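Local coordinates for protein haloacid dehalogenase-like hydrolase (Salmonella enterica subsp. enterica serovar Typhi, PDB 4EZE) that probably hydrolyses the phosphate ester of O-phosphoserine to serine and phosphate, using magnesium, in the last step of serine biosynthesis, at residues 31-34 and 35-38; 86-89 and 90-93; 153-156 and 157-161; 166-169 and 170-174. All blocks are in the same frame, centred on the assembly; numbering follows the deposited sequence.

How the contacts relate
All four contacts are local, made at a helix start or along a helix. Contacts 1 and 2 lie in the N-terminal part, on helices 34-45 and 81-93 beside its four-stranded antiparallel sheet, with centres about 15 Å apart. Contacts 3 and 4 lie within the HAD-like region, on the successive helices 152-161 and 168-176, with centres about 18 Å apart. Contact 1 is a surface contact; the others are partly buried. A carboxylate caps the helix in contact 1, whereas contact 4 has proline at the N-cap and apolar side chains over the first turn. Contacts 2 and 3 turn hydroxyls onto helix carbonyls, and contact 3 adds a CH-pi pair and an arginine bonded to a serine hydroxyl.

Contact 1 of 4, residues 31-34 and 35-38; sequences TQDI and DTFQ
D33 and T36 meet at the start of helix 34-45, where D33 is the N-cap and its carboxylate takes the place of a missing carbonyl acceptor. The capping bond runs from T36 N to D33 OD2 at 2.9 Å and is nearly straight, with an N-H...O angle of 168°; it uses the anti lone pair, the one turned away from OD1. The same oxygen receives the T36 hydroxyl, OG1 to OD2 at 2.9 Å, but from above the carboxylate plane, 40° out of it. Two donors thus grip one oxygen from different directions and fix the rotation of the carboxylate. The cap depends on D33 CG standing anti to its own backbone N (chi1 174°), which swings the acid over the first turn. Such a cap, at a helix N-terminus, would probably favour the charged form of D33.

Outside this pair, Q32 lies across the same turn. Its OE1 touches the T36 methyl CG2, while NE2 comes to the edge of the F37 ring, 3.7 Å from CD1 and near the ring plane, with the amide as a whole turned well away from that plane. F37 itself leads away into the protein, where it meets F96 edge-to-face and L70 of strand 67-75. D35 turns its carboxylate to a salt bridge with K59. The backbone closes the first turn with Q38 N to I34 O, and with F37 N reaching D33 O at 2.9 Å in the carbonyl plane.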
loop_
_atom_site.group_PDB
_atom_site.type_symbol
_atom_site.label_atom_id
_atom_site.label_comp_id
_atom_site.label_asym_id
_atom_site.label_seq_id
_atom_site.Cartn_x
_atom_site.Cartn_y
_atom_site.Cartn_z
ATOM N N THR A 31 1.199 21.023 -0.267
ATOM C CA THR A 31 1.472 21.980 -1.365
ATOM C C THR A 31 1.372 23.447 -0.933
ATOM O O THR A 31 1.754 24.347 -1.692
ATOM C CB THR A 31 0.532 21.776 -2.555
ATOM O OG1 THR A 31 -0.827 21.834 -2.083
ATOM C CG2 THR A 31 0.814 20.398 -3.223
ATOM N N GLN A 32 0.857 23.676 0.278
ATOM C CA GLN A 32 0.703 25.020 0.821
ATOM C C GLN A 32 2.074 25.605 1.155
ATOM O O GLN A 32 2.975 24.873 1.573
ATOM C CB GLN A 32 -0.217 24.998 2.062
ATOM C CG GLN A 32 -0.173 26.283 2.879
ATOM C CD GLN A 32 -1.404 26.550 3.761
ATOM O OE1 GLN A 32 -1.829 27.700 3.873
ATOM N NE2 GLN A 32 -1.963 25.507 4.404
ATOM N N ASP A 33 2.250 26.903 0.919
ATOM C CA ASP A 33 3.484 27.589 1.313
ATOM C C ASP A 33 3.843 27.090 2.721
ATOM O O ASP A 33 3.014 27.134 3.637
ATOM C CB ASP A 33 3.251 29.115 1.318
ATOM C CG ASP A 33 4.446 29.906 1.867
ATOM O OD1 ASP A 33 5.355 30.255 1.081
ATOM O OD2 ASP A 33 4.464 30.211 3.080
ATOM N N ILE A 34 5.059 26.603 2.907
ATOM C CA ILE A 34 5.417 25.999 4.199
ATOM C C ILE A 34 5.410 26.947 5.413
ATOM O O ILE A 34 5.026 26.554 6.524
ATOM C CB ILE A 34 6.730 25.203 4.106
ATOM C CG1 ILE A 34 6.536 24.021 3.152
ATOM C CG2 ILE A 34 7.152 24.687 5.476
ATOM C CD1 ILE A 34 7.780 23.184 2.955
ATOM N N ASP A 35 5.777 28.205 5.210
ATOM C CA ASP A 35 5.697 29.166 6.303
ATOM C C ASP A 35 4.257 29.467 6.690
ATOM O O ASP A 35 3.908 29.483 7.876
ATOM C CB ASP A 35 6.442 30.439 5.926
ATOM C CG ASP A 35 7.928 30.202 5.793
ATOM O OD1 ASP A 35 8.522 30.808 4.884
ATOM O OD2 ASP A 35 8.498 29.396 6.580
ATOM N N THR A 36 3.412 29.686 5.688
ATOM C CA THR A 36 1.976 29.847 5.942
ATOM C C THR A 36 1.434 28.644 6.695
ATOM O O THR A 36 0.597 28.767 7.583
ATOM C CB THR A 36 1.181 30.002 4.633
ATOM O OG1 THR A 36 1.802 31.000 3.817
ATOM C CG2 THR A 36 -0.261 30.408 4.924
ATOM N N PHE A 37 1.911 27.461 6.326
ATOM C CA PHE A 37 1.361 26.238 6.884
ATOM C C PHE A 37 1.835 26.053 8.317
ATOM O O PHE A 37 1.104 25.581 9.190
ATOM C CB PHE A 37 1.769 25.039 6.017
ATOM C CG PHE A 37 1.397 23.703 6.614
ATOM C CD1 PHE A 37 0.108 23.217 6.503
ATOM C CD2 PHE A 37 2.343 22.931 7.266
ATOM C CE1 PHE A 37 -0.229 21.986 7.048
ATOM C CE2 PHE A 37 2.007 21.701 7.821
ATOM C CZ PHE A 37 0.718 21.230 7.705
ATOM N N GLN A 38 3.080 26.406 8.561
ATOM C CA GLN A 38 3.585 26.319 9.902
ATOM C C GLN A 38 2.795 27.264 10.797
ATOM O O GLN A 38 2.297 26.870 11.853
ATOM C CB GLN A 38 5.051 26.702 9.932
ATOM C CG GLN A 38 5.634 26.593 11.323
ATOM C CD GLN A 38 7.087 26.960 11.330
ATOM O OE1 GLN A 38 7.808 26.692 10.368
ATOM N NE2 GLN A 38 7.531 27.593 12.405
#

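Contact 2 of 4, residues 86-89 and 90-93; sequences YLRE and LSLQ
The Y86 ring and the R88 guanidinium are the flat groups in this last stretch of helix 81-93, and each is met obliquely from one turn further along. L90 brings its methyl CD2 to the ring at a slant, 4.2 Å from Y86 CE2. At the guanidinium, S91 OG lies 3.5 Å from R88 NH1, again at an oblique angle. Both pairs follow alpha-helical spacing, four residues for Y86 and L90, three for R88 and S91.

A water joins the second pair: it donates to S91 OG at 3.0 Å and accepts a weak bond from R88 NH1. R88 gets there by bending its chain at chi2 (57°) and chi3 (68°), which curls the guanidinium toward the following turn, beside S91 OG; its NE is held by the hydroxyl of Y84, and NH2 makes a weak bond to H298 O. E89 turns the other way along the helix, to a salt bridge with R85.

The helix packs against its surroundings through L87, on I26 and F28 of strand 23-29, and through Y86 and L90, which touch T44 of helix 34-45. Near its end the backbone pattern becomes mixed. L90 N bonds to Y86 O in the regular way, while S91 N divides itself weakly between L87 O and R88 O. Besides that weak bond, R88 O accepts from two good donors: L92 N reaches it at 3.1 Å, and the buried S91 hydroxyl, placed between its own N and carbonyl carbon (chi1 75°), donates to it, OG to O at 2.7 Å.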
loop_
_atom_site.group_PDB
_atom_site.type_symbol
_atom_site.label_atom_id
_atom_site.label_comp_id
_atom_site.label_asym_id
_atom_site.label_seq_id
_atom_site.Cartn_x
_atom_site.Cartn_y
_atom_site.Cartn_z
ATOM N N TYR A 86 -7.432 14.162 15.860
ATOM C CA TYR A 86 -7.537 15.566 15.471
ATOM C C TYR A 86 -6.551 15.931 14.344
ATOM O O TYR A 86 -6.895 16.655 13.408
ATOM C CB TYR A 86 -7.381 16.483 16.698
ATOM C CG TYR A 86 -7.509 17.983 16.404
ATOM C CD1 TYR A 86 -8.740 18.543 16.085
ATOM C CD2 TYR A 86 -6.403 18.838 16.459
ATOM C CE1 TYR A 86 -8.871 19.897 15.820
ATOM C CE2 TYR A 86 -6.527 20.202 16.200
ATOM C CZ TYR A 86 -7.771 20.721 15.884
ATOM O OH TYR A 86 -7.938 22.060 15.612
ATOM N N LEU A 87 -5.322 15.433 14.422
ATOM C CA LEU A 87 -4.358 15.728 13.363
ATOM C C LEU A 87 -4.888 15.205 11.997
ATOM O O LEU A 87 -4.951 15.934 10.993
ATOM C CB LEU A 87 -3.002 15.124 13.725
ATOM C CG LEU A 87 -1.801 15.640 12.923
ATOM C CD1 LEU A 87 -1.767 17.152 12.868
ATOM C CD2 LEU A 87 -0.499 15.115 13.497
ATOM N N ARG A 88 -5.322 13.955 12.007
ATOM C CA ARG A 88 -5.881 13.288 10.849
ATOM C C ARG A 88 -7.062 14.051 10.269
ATOM O O ARG A 88 -7.096 14.318 9.079
ATOM C CB ARG A 88 -6.319 11.867 11.212
ATOM C CG ARG A 88 -6.933 11.102 10.020
ATOM C CD ARG A 88 -5.954 11.050 8.833
ATOM N NE ARG A 88 -4.784 10.205 9.124
ATOM C CZ ARG A 88 -3.590 10.279 8.518
ATOM N NH1 ARG A 88 -3.335 11.191 7.566
ATOM N NH2 ARG A 88 -2.627 9.429 8.884
ATOM N N GLU A 89 -8.033 14.405 11.098
ATOM C CA GLU A 89 -9.189 15.137 10.593
ATOM C C GLU A 89 -8.750 16.446 9.935
ATOM O O GLU A 89 -9.279 16.879 8.900
ATOM C CB GLU A 89 -10.173 15.426 11.731
ATOM C CG GLU A 89 -11.058 16.650 11.496
ATOM C CD GLU A 89 -11.859 17.040 12.737
ATOM O OE1 GLU A 89 -12.390 16.141 13.424
ATOM O OE2 GLU A 89 -11.965 18.248 13.036
ATOM N N LEU A 90 -7.774 17.075 10.564
ATOM C CA LEU A 90 -7.224 18.333 10.101
ATOM C C LEU A 90 -6.498 18.157 8.786
ATOM O O LEU A 90 -6.458 19.066 7.948
ATOM C CB LEU A 90 -6.249 18.840 11.148
ATOM C CG LEU A 90 -5.784 20.280 11.064
ATOM C CD1 LEU A 90 -6.985 21.206 11.010
ATOM C CD2 LEU A 90 -4.969 20.563 12.308
ATOM N N SER A 91 -5.902 16.988 8.606
ATOM C CA SER A 91 -5.091 16.779 7.419
ATOM C C SER A 91 -6.037 16.567 6.269
ATOM O O SER A 91 -5.694 16.836 5.119
ATOM C CB SER A 91 -4.195 15.558 7.580
ATOM O OG SER A 91 -4.938 14.346 7.463
ATOM N N LEU A 92 -7.236 16.073 6.574
ATOM C CA LEU A 92 -8.237 15.857 5.526
ATOM C C LEU A 92 -8.934 17.173 5.165
ATOM O O LEU A 92 -9.369 17.369 4.042
ATOM C CB LEU A 92 -9.252 14.777 5.922
ATOM C CG LEU A 92 -8.737 13.355 6.191
ATOM C CD1 LEU A 92 -9.938 12.430 6.342
ATOM C CD2 LEU A 92 -7.794 12.843 5.106
ATOM N N GLN A 93 -8.990 18.107 6.102
ATOM C CA GLN A 93 -9.671 19.365 5.817
ATOM C C GLN A 93 -8.728 20.310 5.117
ATOM O O GLN A 93 -9.124 21.039 4.209
ATOM C CB GLN A 93 -10.196 20.006 7.111
ATOM C CG GLN A 93 -11.626 20.487 7.028
ATOM C CD GLN A 93 -12.196 20.765 8.399
ATOM O OE1 GLN A 93 -11.490 21.246 9.287
ATOM N NE2 GLN A 93 -13.474 20.457 8.583
HETATM O O HOH W 1 -4.090 12.864 5.041
#

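Contact 3 of 4, residues 153-156 and 157-161; sequences NASF and TRRIG
T157 reaches back to N153 along helix 152-161, a regular alpha-helix that follows the first strand of the parallel core sheet, 110-113, and precedes strand 197-202, a place consistent with the helical cap of phosphoserine phosphatases. Among the hydrogen bonds, N153 O accepts twice from T157: from N at 2.7 Å and from the hydroxyl OG1 at 2.9 Å. A chi1 of 39° sets OG1 between the backbone N and the carbonyl carbon of T157, and so turns it back to that carbonyl of N153. The turns that follow bond just as regularly, R158 N to A154 O, R159 N to S155 O and I160 N to F156 O.

A second polar group joins S155 and R159. The arginine chain bends at chi3 (-67°) and lays the guanidinium beside the serine, whose OG sits at its edge. R159 NE reaches S155 OG at 3.2 Å, while NH2 to the same OG is weak, as is NE to S155 O. S155 is buried, and the NE bond gives its OG a partner. I138 and I141 of helix 135-146 touch the R159 side chain, which comes within about 7 Å of that of D116, the predicted proton donor.

The apolar group is F156 with I160, backed by I237 of strand 232-237. F156 CG stands anti to its N, so that the ring projects outward from the helix and the isoleucine comes over one face. It is a CH-pi contact: I160 CG1 lies 3.8 Å from the ring centroid, 21° off the normal, nearest to CZ at 3.5 Å.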
loop_
_atom_site.group_PDB
_atom_site.type_symbol
_atom_site.label_atom_id
_atom_site.label_comp_id
_atom_site.label_asym_id
_atom_site.label_seq_id
_atom_site.Cartn_x
_atom_site.Cartn_y
_atom_site.Cartn_z
ATOM N N ASN A 153 -13.789 -15.527 -1.506
ATOM C CA ASN A 153 -13.169 -16.578 -2.285
ATOM C C ASN A 153 -14.071 -16.931 -3.454
ATOM O O ASN A 153 -13.612 -17.124 -4.571
ATOM C CB ASN A 153 -12.910 -17.815 -1.431
ATOM C CG ASN A 153 -11.693 -17.671 -0.551
ATOM O OD1 ASN A 153 -11.266 -16.573 -0.246
ATOM N ND2 ASN A 153 -11.133 -18.790 -0.139
ATOM N N ALA A 154 -15.367 -16.995 -3.181
ATOM C CA ALA A 154 -16.358 -17.321 -4.199
ATOM C C ALA A 154 -16.488 -16.144 -5.178
ATOM O O ALA A 154 -16.743 -16.334 -6.371
ATOM C CB ALA A 154 -17.695 -17.676 -3.550
ATOM N N SER A 155 -16.254 -14.932 -4.683
ATOM C CA SER A 155 -16.121 -13.781 -5.571
ATOM C C SER A 155 -14.960 -14.014 -6.523
ATOM O O SER A 155 -15.096 -13.884 -7.746
ATOM C CB SER A 155 -15.861 -12.514 -4.768
ATOM O OG SER A 155 -15.312 -11.497 -5.590
ATOM N N PHE A 156 -13.808 -14.361 -5.960
ATOM C CA PHE A 156 -12.636 -14.612 -6.790
ATOM C C PHE A 156 -12.873 -15.775 -7.772
ATOM O O PHE A 156 -12.585 -15.672 -8.965
ATOM C CB PHE A 156 -11.383 -14.866 -5.927
ATOM C CG PHE A 156 -10.151 -15.119 -6.741
ATOM C CD1 PHE A 156 -9.436 -14.063 -7.280
ATOM C CD2 PHE A 156 -9.737 -16.416 -7.022
ATOM C CE1 PHE A 156 -8.322 -14.293 -8.076
ATOM C CE2 PHE A 156 -8.616 -16.654 -7.811
ATOM C CZ PHE A 156 -7.905 -15.586 -8.342
ATOM N N THR A 157 -13.406 -16.888 -7.285
ATOM C CA THR A 157 -13.569 -18.046 -8.165
ATOM C C THR A 157 -14.540 -17.710 -9.294
ATOM O O THR A 157 -14.275 -17.989 -10.471
ATOM C CB THR A 157 -14.061 -19.300 -7.395
ATOM O OG1 THR A 157 -15.029 -18.910 -6.421
ATOM C CG2 THR A 157 -12.919 -19.969 -6.657
ATOM N N ARG A 158 -15.679 -17.126 -8.930
ATOM C CA ARG A 158 -16.692 -16.730 -9.921
ATOM C C ARG A 158 -16.133 -15.841 -11.019
ATOM O O ARG A 158 -16.351 -16.092 -12.206
ATOM C CB ARG A 158 -17.864 -16.014 -9.256
ATOM C CG ARG A 158 -19.076 -16.898 -9.045
ATOM C CD ARG A 158 -20.078 -16.229 -8.120
ATOM N NE ARG A 158 -21.405 -16.828 -8.234
ATOM C CZ ARG A 158 -21.710 -18.057 -7.830
ATOM N NH1 ARG A 158 -20.782 -18.835 -7.288
ATOM N NH2 ARG A 158 -22.945 -18.513 -7.978
ATOM N N ARG A 159 -15.420 -14.792 -10.624
ATOM C CA ARG A 159 -14.852 -13.876 -11.613
ATOM C C ARG A 159 -13.825 -14.556 -12.497
ATOM O O ARG A 159 -13.777 -14.318 -13.707
ATOM C CB ARG A 159 -14.265 -12.635 -10.930
ATOM C CG ARG A 159 -15.363 -11.713 -10.405
ATOM C CD ARG A 159 -14.828 -10.470 -9.706
ATOM N NE ARG A 159 -14.154 -10.835 -8.470
ATOM C CZ ARG A 159 -12.895 -10.528 -8.194
ATOM N NH1 ARG A 159 -12.190 -9.798 -9.048
ATOM N NH2 ARG A 159 -12.359 -10.921 -7.043
ATOM N N ILE A 160 -13.006 -15.416 -11.898
ATOM C CA ILE A 160 -12.037 -16.166 -12.679
ATOM C C ILE A 160 -12.760 -17.130 -13.622
ATOM O O ILE A 160 -12.352 -17.304 -14.775
ATOM C CB ILE A 160 -11.070 -16.955 -11.768
ATOM C CG1 ILE A 160 -10.094 -15.996 -11.101
ATOM C CG2 ILE A 160 -10.363 -18.048 -12.557
ATOM C CD1 ILE A 160 -9.552 -14.908 -11.994
ATOM N N GLY A 161 -13.842 -17.741 -13.129
ATOM C CA GLY A 161 -14.655 -18.644 -13.950
ATOM C C GLY A 161 -15.203 -17.949 -15.188
ATOM O O GLY A 161 -15.398 -18.582 -16.221
#

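Contact 4 of 4, residues 166-169 and 170-174; sequences TPKA and VLNAV
P167 O receives both V170 N, at 2.9 Å and weakly, and L171 N, a weak but nearly straight bond (170°), as the chain passes from the extended T166 and P167 into helix 168-176. Regular helical bonds follow, N172 N to K168 O at 2.9 Å and A173 N to A169 O at 3.0 Å.

The side chains before the helix fold over its first turn. V170 presents its two methyls to different neighbours: CG2 packs on the proline ring, 3.7 Å from P167 CG, while CG1 meets T166 CG2 at 3.9 Å. CG2 of T166 stands anti to the backbone N, which directs the methyl at V170 and also at L171, whose CG it approaches to 3.9 Å; the hydroxyl, on the other branch, bonds L163 O. On another flank K168 and N172 lie side by side and point the same way, K168 CG being 3.8 Å from N172 ND2.

L171 and V174 pack on I128 of helix 124-131, while K168 and N172 touch helix 206-216 at I207. The arrangement is a helix N-terminus with proline at the N-cap, covered by an apolar cluster of T166, P167, V170 and L171. Its place between core strands 110-113 and 197-202 is consistent with the helical cap inserted after the first core strand, as in phosphoserine phosphatases of the HAD superfamily.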
loop_
_atom_site.group_PDB
_atom_site.type_symbol
_atom_site.label_atom_id
_atom_site.label_comp_id
_atom_site.label_asym_id
_atom_site.label_seq_id
_atom_site.Cartn_x
_atom_site.Cartn_y
_atom_site.Cartn_z
ATOM N N THR A 166 -9.591 -17.109 -21.857
ATOM C CA THR A 166 -8.883 -15.893 -22.266
ATOM C C THR A 166 -7.455 -16.225 -22.661
ATOM O O THR A 166 -6.745 -16.916 -21.934
ATOM C CB THR A 166 -8.836 -14.857 -21.137
ATOM O OG1 THR A 166 -10.161 -14.564 -20.690
ATOM C CG2 THR A 166 -8.171 -13.593 -21.608
ATOM N N PRO A 167 -7.035 -15.757 -23.837
ATOM C CA PRO A 167 -5.699 -16.030 -24.383
ATOM C C PRO A 167 -4.592 -15.324 -23.600
ATOM O O PRO A 167 -4.738 -14.153 -23.210
ATOM C CB PRO A 167 -5.751 -15.449 -25.809
ATOM C CG PRO A 167 -7.183 -15.104 -26.066
ATOM C CD PRO A 167 -7.881 -14.963 -24.740
ATOM N N LYS A 168 -3.484 -16.029 -23.395
ATOM C CA LYS A 168 -2.319 -15.464 -22.713
ATOM C C LYS A 168 -2.027 -14.055 -23.222
ATOM O O LYS A 168 -1.625 -13.170 -22.465
ATOM C CB LYS A 168 -1.100 -16.377 -22.919
ATOM C CG LYS A 168 0.020 -16.217 -21.892
ATOM C CD LYS A 168 0.660 -17.554 -21.545
ATOM C CE LYS A 168 1.804 -17.912 -22.478
ATOM N NZ LYS A 168 3.106 -17.407 -21.962
ATOM N N ALA A 169 -2.245 -13.844 -24.514
ATOM C CA ALA A 169 -1.854 -12.598 -25.158
ATOM C C ALA A 169 -2.747 -11.412 -24.770
ATOM O O ALA A 169 -2.293 -10.266 -24.715
ATOM C CB ALA A 169 -1.831 -12.785 -26.673
ATOM N N VAL A 170 -4.024 -11.678 -24.538
ATOM C CA VAL A 170 -4.933 -10.640 -24.094
ATOM C C VAL A 170 -4.516 -10.192 -22.679
ATOM O O VAL A 170 -4.377 -8.994 -22.394
ATOM C CB VAL A 170 -6.380 -11.166 -24.091
ATOM C CG1 VAL A 170 -7.320 -10.198 -23.382
ATOM C CG2 VAL A 170 -6.830 -11.417 -25.521
ATOM N N LEU A 171 -4.294 -11.180 -21.817
ATOM C CA LEU A 171 -3.832 -10.969 -20.454
ATOM C C LEU A 171 -2.526 -10.181 -20.411
ATOM O O LEU A 171 -2.383 -9.221 -19.642
ATOM C CB LEU A 171 -3.617 -12.315 -19.788
ATOM C CG LEU A 171 -4.853 -13.164 -19.540
ATOM C CD1 LEU A 171 -4.410 -14.551 -19.097
ATOM C CD2 LEU A 171 -5.743 -12.534 -18.477
ATOM N N ASN A 172 -1.564 -10.590 -21.223
ATOM C CA ASN A 172 -0.289 -9.905 -21.251
ATOM C C ASN A 172 -0.483 -8.469 -21.700
ATOM O O ASN A 172 0.131 -7.555 -21.165
ATOM C CB ASN A 172 0.688 -10.622 -22.175
ATOM C CG ASN A 172 1.329 -11.827 -21.525
ATOM O OD1 ASN A 172 1.542 -11.856 -20.319
ATOM N ND2 ASN A 172 1.652 -12.824 -22.329
ATOM N N ALA A 173 -1.344 -8.279 -22.690
ATOM C CA ALA A 173 -1.636 -6.950 -23.189
ATOM C C ALA A 173 -2.289 -6.104 -22.117
ATOM O O ALA A 173 -1.974 -4.935 -21.971
ATOM C CB ALA A 173 -2.523 -7.031 -24.403
ATOM N N VAL A 174 -3.209 -6.698 -21.374
ATOM C CA VAL A 174 -3.882 -5.986 -20.303
ATOM C C VAL A 174 -2.883 -5.600 -19.230
ATOM O O VAL A 174 -2.916 -4.499 -18.700
ATOM C CB VAL A 174 -4.995 -6.828 -19.687
ATOM C CG1 VAL A 174 -5.587 -6.123 -18.493
ATOM C CG2 VAL A 174 -6.064 -7.103 -20.712
#